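Local coordinates for alginase (Pseudoalteromonas, PDB 4Q8K), which is an alginate lyase of polysaccharide lyase family 18, which probably cuts alginate chains by beta-elimination, at residues N286-N291 with D295-A300; S241-S246 with Y329-C334. All blocks are in the same frame, centred on the assembly; numbering follows the deposited sequence.

In the fold
Contact 1 lies within one sheet of the beta sandwich, pairing neighbouring strands 284-292 and 295-300, whereas contact 2 joins two loops at the surface, one following strand 234-241 and the other leading to helix 340-349. They share no element, and their centres are about 24 Å apart. In sequence, 286-291 and 295-300 fall within the long excursion that contact 2 closes. Their chemistry differs accordingly: contact 1 is held by regular backbone hydrogen bonds, with a mostly apolar face turned to the other sheet and a more polar face, with waters, behind, while contact 2 rests mainly on a leucine packed against a turn, with a weak water bridge at its margin, beside a calcium site.

Contact 1: residues N286-N291 with D295-A300; sequences NLRVVN and DVEVTA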
loop_
_atom_site.group_PDB
_atom_site.type_symbol
_atom_site.label_atom_id
_atom_site.label_comp_id
_atom_site.label_asym_id
_atom_site.label_seq_id
_atom_site.Cartn_x
_atom_site.Cartn_y
_atom_site.Cartn_z
ATOM N N ASN A 286 7.701 11.467 2.765
ATOM C CA ASN A 286 8.340 10.459 3.590
ATOM C C ASN A 286 7.301 9.623 4.313
ATOM O O ASN A 286 6.361 10.158 4.909
ATOM C CB ASN A 286 9.281 11.119 4.605
ATOM C CG ASN A 286 10.236 10.128 5.246
ATOM O OD1 ASN A 286 11.231 9.733 4.636
ATOM N ND2 ASN A 286 9.945 9.727 6.480
ATOM N N LEU A 287 7.471 8.307 4.254
ATOM C CA LEU A 287 6.556 7.383 4.904
ATOM C C LEU A 287 7.265 6.577 5.987
ATOM O O LEU A 287 8.292 5.958 5.736
ATOM C CB LEU A 287 5.937 6.419 3.883
ATOM C CG LEU A 287 4.976 5.372 4.453
ATOM C CD1 LEU A 287 3.729 6.006 5.032
ATOM C CD2 LEU A 287 4.595 4.373 3.351
ATOM N N ARG A 288 6.712 6.586 7.190
ATOM C CA ARG A 288 7.222 5.731 8.261
ATOM C C ARG A 288 6.079 4.955 8.903
ATOM O O ARG A 288 5.122 5.540 9.405
ATOM C CB ARG A 288 7.980 6.541 9.325
ATOM C CG ARG A 288 8.681 5.674 10.373
ATOM C CD ARG A 288 9.721 6.482 11.169
ATOM N NE ARG A 288 10.567 5.627 12.005
ATOM C CZ ARG A 288 10.359 5.433 13.299
ATOM N NH1 ARG A 288 11.153 4.639 14.012
ATOM N NH2 ARG A 288 9.343 6.045 13.887
ATOM N N VAL A 289 6.188 3.633 8.881
ATOM C CA VAL A 289 5.186 2.770 9.480
ATOM C C VAL A 289 5.855 1.961 10.571
ATOM O O VAL A 289 6.845 1.276 10.319
ATOM C CB VAL A 289 4.585 1.801 8.437
ATOM C CG1 VAL A 289 3.556 0.895 9.080
ATOM C CG2 VAL A 289 3.966 2.585 7.293
ATOM N N VAL A 290 5.316 2.048 11.781
ATOM C CA VAL A 290 5.849 1.287 12.901
ATOM C C VAL A 290 4.785 0.384 13.491
ATOM O O VAL A 290 3.671 0.825 13.762
ATOM C CB VAL A 290 6.363 2.222 14.016
ATOM C CG1 VAL A 290 6.970 1.405 15.143
ATOM C CG2 VAL A 290 7.366 3.224 13.451
ATOM N N ASN A 291 5.123 -0.888 13.669
ATOM C CA ASN A 291 4.295 -1.791 14.434
ATOM C C ASN A 291 5.029 -2.125 15.713
ATOM O O ASN A 291 5.928 -2.957 15.702
ATOM C CB ASN A 291 4.026 -3.091 13.685
ATOM C CG ASN A 291 3.334 -4.116 14.560
ATOM O OD1 ASN A 291 2.648 -3.767 15.528
ATOM N ND2 ASN A 291 3.522 -5.387 14.240
ATOM N N ASP A 295 0.777 -1.959 18.445
ATOM C CA ASP A 295 0.448 -0.539 18.415
ATOM C C ASP A 295 1.027 0.013 17.132
ATOM O O ASP A 295 2.243 0.135 16.989
ATOM C CB ASP A 295 1.043 0.198 19.624
ATOM C CG ASP A 295 0.552 -0.348 20.946
ATOM O OD1 ASP A 295 -0.546 -0.929 20.993
ATOM O OD2 ASP A 295 1.272 -0.175 21.945
ATOM N N VAL A 296 0.153 0.315 16.178
ATOM C CA VAL A 296 0.608 0.680 14.842
ATOM C C VAL A 296 0.513 2.178 14.616
ATOM O O VAL A 296 -0.535 2.774 14.838
ATOM C CB VAL A 296 -0.204 -0.034 13.746
ATOM C CG1 VAL A 296 0.190 0.487 12.374
ATOM C CG2 VAL A 296 0.021 -1.537 13.838
ATOM N N GLU A 297 1.618 2.764 14.168
ATOM C CA GLU A 297 1.719 4.185 13.910
ATOM C C GLU A 297 2.218 4.470 12.498
ATOM O O GLU A 297 3.179 3.850 12.039
ATOM C CB GLU A 297 2.676 4.805 14.920
ATOM C CG GLU A 297 3.073 6.221 14.615
ATOM C CD GLU A 297 4.106 6.708 15.593
ATOM O OE1 GLU A 297 3.779 7.599 16.397
ATOM O OE2 GLU A 297 5.235 6.181 15.577
ATOM N N VAL A 298 1.566 5.416 11.822
ATOM C CA VAL A 298 1.980 5.854 10.495
ATOM C C VAL A 298 2.276 7.342 10.513
ATOM O O VAL A 298 1.497 8.123 11.069
ATOM C CB VAL A 298 0.890 5.570 9.442
ATOM C CG1 VAL A 298 1.364 5.992 8.042
ATOM C CG2 VAL A 298 0.527 4.100 9.463
ATOM N N THR A 299 3.400 7.726 9.911
ATOM C CA THR A 299 3.786 9.125 9.819
ATOM C C THR A 299 4.096 9.503 8.371
ATOM O O THR A 299 4.843 8.803 7.682
ATOM C CB THR A 299 5.029 9.428 10.681
ATOM O OG1 THR A 299 4.758 9.099 12.047
ATOM C CG2 THR A 299 5.433 10.885 10.571
ATOM N N ALA A 300 3.509 10.602 7.914
ATOM C CA ALA A 300 3.809 11.148 6.600
ATOM C C ALA A 300 3.444 12.626 6.578
ATOM O O ALA A 300 2.491 13.039 7.244
ATOM C CB ALA A 300 3.068 10.378 5.501
HETATM O O HOH W 1 7.543 10.223 7.802
HETATM O O HOH W 2 5.298 6.512 12.381
HETATM O O HOH W 3 8.390 6.804 16.118
#
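R288 pairs with T299 and V290 with E297 across an antiparallel ladder whose axes approach to 4.7 Å and run at 174°. The two strands form a beta hairpin in one sheet of the jelly-roll sandwich. Each pair exchanges two backbone bonds; the straightest, V290 N to E297 O, is 2.8 Å long. L287, V289, N291, V296, V298 and A300 turn to the other sheet. There L287 CD1 meets V298 CG1 at 3.8 Å, the two side chains slanting across each other; with CG anti to the backbone N (chi1 179°), the leucine end swings toward the partner strand. V296 CG2 lies beside N291 OD1, the oxygen that accepts from G294 N in the connecting turn, while N291 ND2 is held by E206 and M201 O. On the reverse face the R288 guanidinium lays one face over V290 CG2, 3.5 Å from its plane and off toward the rim. R288 NH2 and E297 OE2, 4.4 Å apart, fall short of a salt bridge; the water between them lies too close to NH2 to be a sure bridge. Another water donates to R288 O and lies 2.7 Å from T299 OG1, which also hydrogen-bonds S304 OG.

Contact 2: residues S241-S246 with Y329-C334; sequences SDTDES and YTLDKC. With CA (calcium ion), chain B; SO4 (sulfate ion), chain C.
E245 OE1 is gripped by two cations, R263 NH2 and K273 NZ, in salt bridges, while nearer the backbone E245 CB rests 4.2 Å from L331 CD1. From CB the extended glutamate leads away from the leucine to these two partners on neighbouring strands. The other L331 methyl, CD2, sits over T243, 3.9 Å from CB, the two side chains crossing at about a right angle. T243 turns OG1 between its backbone N and carbonyl carbon (chi1 75°), where it accepts from E245 N at 3.0 Å in an ST turn. Without the hydroxyl, as with an alanine here, the E245 amide would probably be left without this acceptor and the turn freer to shift, although CB would still meet the leucine. The loops lie at the edge of the jelly-roll sandwich, where D242, the residue before T243, binds calcium through OD1 at 2.4 Å together with D250, V252, N255 and I257. The facing loop has an ST turn of its own: T330 OG1 accepts from D332 N, with L331 between them in a left-handed backbone conformation. At the outer margin D244 CB lies 3.9 Å from Y329 O. A water donates to D244 OD2 and, weakly, to Y329 O, while D244 OD1 accepts from A253 N. Further on, K333 NZ makes a weak 3.5 Å bond to O2 of a sulfate, probably from the crystallisation liquor.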
loop_
_atom_site.group_PDB
_atom_site.type_symbol
_atom_site.label_atom_id
_atom_site.label_comp_id
_atom_site.label_asym_id
_atom_site.label_seq_id
_atom_site.Cartn_x
_atom_site.Cartn_y
_atom_site.Cartn_z
ATOM N N SER A 241 -4.786 8.430 -2.970
ATOM C CA SER A 241 -6.157 8.273 -3.455
ATOM C C SER A 241 -6.758 9.572 -3.979
ATOM O O SER A 241 -6.711 10.598 -3.305
ATOM C CB SER A 241 -7.022 7.725 -2.309
ATOM O OG SER A 241 -8.391 7.668 -2.645
ATOM N N ASP A 242 -7.363 9.513 -5.164
ATOM C CA ASP A 242 -7.933 10.707 -5.788
ATOM C C ASP A 242 -9.437 10.527 -5.968
ATOM O O ASP A 242 -9.947 10.622 -7.079
ATOM C CB ASP A 242 -7.240 10.998 -7.131
ATOM C CG ASP A 242 -7.654 12.338 -7.744
ATOM O OD1 ASP A 242 -8.270 13.146 -7.030
ATOM O OD2 ASP A 242 -7.363 12.590 -8.937
ATOM N N THR A 243 -10.138 10.251 -4.874
ATOM C CA THR A 243 -11.572 9.957 -4.929
ATOM C C THR A 243 -12.421 10.981 -4.194
ATOM O O THR A 243 -11.906 11.923 -3.587
ATOM C CB THR A 243 -11.912 8.597 -4.293
ATOM O OG1 THR A 243 -11.848 8.720 -2.866
ATOM C CG2 THR A 243 -10.955 7.507 -4.779
ATOM N N ASP A 244 -13.733 10.760 -4.230
ATOM C CA ASP A 244 -14.691 11.627 -3.551
ATOM C C ASP A 244 -15.018 11.120 -2.153
ATOM O O ASP A 244 -15.963 11.599 -1.524
ATOM C CB ASP A 244 -15.991 11.716 -4.365
ATOM C CG ASP A 244 -16.231 13.095 -4.956
ATOM O OD1 ASP A 244 -15.373 13.983 -4.791
ATOM O OD2 ASP A 244 -17.286 13.283 -5.606
ATOM N N GLU A 245 -14.260 10.140 -1.657
ATOM C CA GLU A 245 -14.527 9.650 -0.311
ATOM C C GLU A 245 -14.322 10.799 0.654
ATOM O O GLU A 245 -13.281 11.457 0.626
ATOM C CB GLU A 245 -13.622 8.482 0.079
ATOM C CG GLU A 245 -13.805 8.080 1.543
ATOM C CD GLU A 245 -13.022 6.841 1.944
ATOM O OE1 GLU A 245 -12.881 6.621 3.166
ATOM O OE2 GLU A 245 -12.566 6.088 1.048
ATOM N N SER A 246 -15.314 11.053 1.499
ATOM C CA SER A 246 -15.233 12.184 2.418
ATOM C C SER A 246 -14.329 11.896 3.619
ATOM O O SER A 246 -14.045 10.739 3.934
ATOM C CB SER A 246 -16.631 12.593 2.902
ATOM O OG SER A 246 -17.262 11.545 3.622
ATOM N N TYR A 329 -15.504 8.664 -8.439
ATOM C CA TYR A 329 -16.706 9.445 -8.161
ATOM C C TYR A 329 -17.716 8.699 -7.301
ATOM O O TYR A 329 -18.249 9.251 -6.340
ATOM C CB TYR A 329 -17.394 9.873 -9.466
ATOM C CG TYR A 329 -16.590 10.872 -10.258
ATOM C CD1 TYR A 329 -16.616 12.217 -9.930
ATOM C CD2 TYR A 329 -15.797 10.470 -11.324
ATOM C CE1 TYR A 329 -15.877 13.139 -10.647
ATOM C CE2 TYR A 329 -15.053 11.390 -12.047
ATOM C CZ TYR A 329 -15.101 12.723 -11.700
ATOM O OH TYR A 329 -14.366 13.655 -12.400
ATOM N N THR A 330 -17.980 7.447 -7.656
ATOM C CA THR A 330 -19.044 6.669 -7.026
ATOM C C THR A 330 -18.514 5.673 -5.998
ATOM O O THR A 330 -19.279 5.104 -5.219
ATOM C CB THR A 330 -19.836 5.872 -8.071
ATOM O OG1 THR A 330 -18.989 4.875 -8.651
ATOM C CG2 THR A 330 -20.356 6.794 -9.165
ATOM N N LEU A 331 -17.226 5.410 -6.046
ATOM C CA LEU A 331 -16.612 4.414 -5.190
ATOM C C LEU A 331 -17.060 3.007 -5.474
ATOM O O LEU A 331 -16.805 2.132 -4.700
ATOM C CB LEU A 331 -16.897 4.720 -3.724
ATOM C CG LEU A 331 -16.421 6.072 -3.233
ATOM C CD1 LEU A 331 -16.702 6.248 -1.754
ATOM C CD2 LEU A 331 -14.964 6.281 -3.520
ATOM N N ASP A 332 -17.747 2.804 -6.581
ATOM C CA ASP A 332 -18.099 1.460 -6.971
ATOM C C ASP A 332 -16.881 0.711 -7.459
ATOM O O ASP A 332 -16.052 1.246 -8.124
ATOM C CB ASP A 332 -19.140 1.464 -8.054
ATOM C CG ASP A 332 -20.522 1.527 -7.516
ATOM O OD1 ASP A 332 -20.754 1.383 -6.291
ATOM O OD2 ASP A 332 -21.392 1.733 -8.337
ATOM N N LYS A 333 -16.810 -0.541 -7.103
ATOM C CA LYS A 333 -15.721 -1.343 -7.569
ATOM C C LYS A 333 -15.918 -1.670 -9.040
ATOM O O LYS A 333 -17.002 -1.712 -9.536
ATOM C CB LYS A 333 -15.608 -2.602 -6.741
ATOM C CG LYS A 333 -15.571 -2.374 -5.245
ATOM C CD LYS A 333 -14.163 -2.214 -4.744
ATOM C CE LYS A 333 -14.074 -1.079 -3.734
ATOM N NZ LYS A 333 -12.689 -0.646 -3.392
ATOM N N CYS A 334 -14.824 -1.870 -9.715
ATOM C CA CYS A 334 -14.867 -2.283 -11.114
ATOM C C CYS A 334 -14.129 -3.604 -11.310
ATOM O O CYS A 334 -13.060 -3.811 -10.741
ATOM C CB CYS A 334 -14.232 -1.219 -12.005
ATOM S SG CYS A 334 -14.445 -1.575 -13.771
HETATM CA CA CA B . -8.546 14.641 -5.211
HETATM S S SO4 C . -11.745 0.957 0.746
HETATM O O1 SO4 C . -11.267 2.240 0.270
HETATM O O2 SO4 C . -12.808 0.454 -0.120
HETATM O O3 SO4 C . -10.601 0.042 0.719
HETATM O O4 SO4 C . -12.244 1.076 2.116
HETATM O O HOH W 4 -9.294 13.051 -3.425
HETATM O O HOH W 5 -19.527 12.222 -5.473
#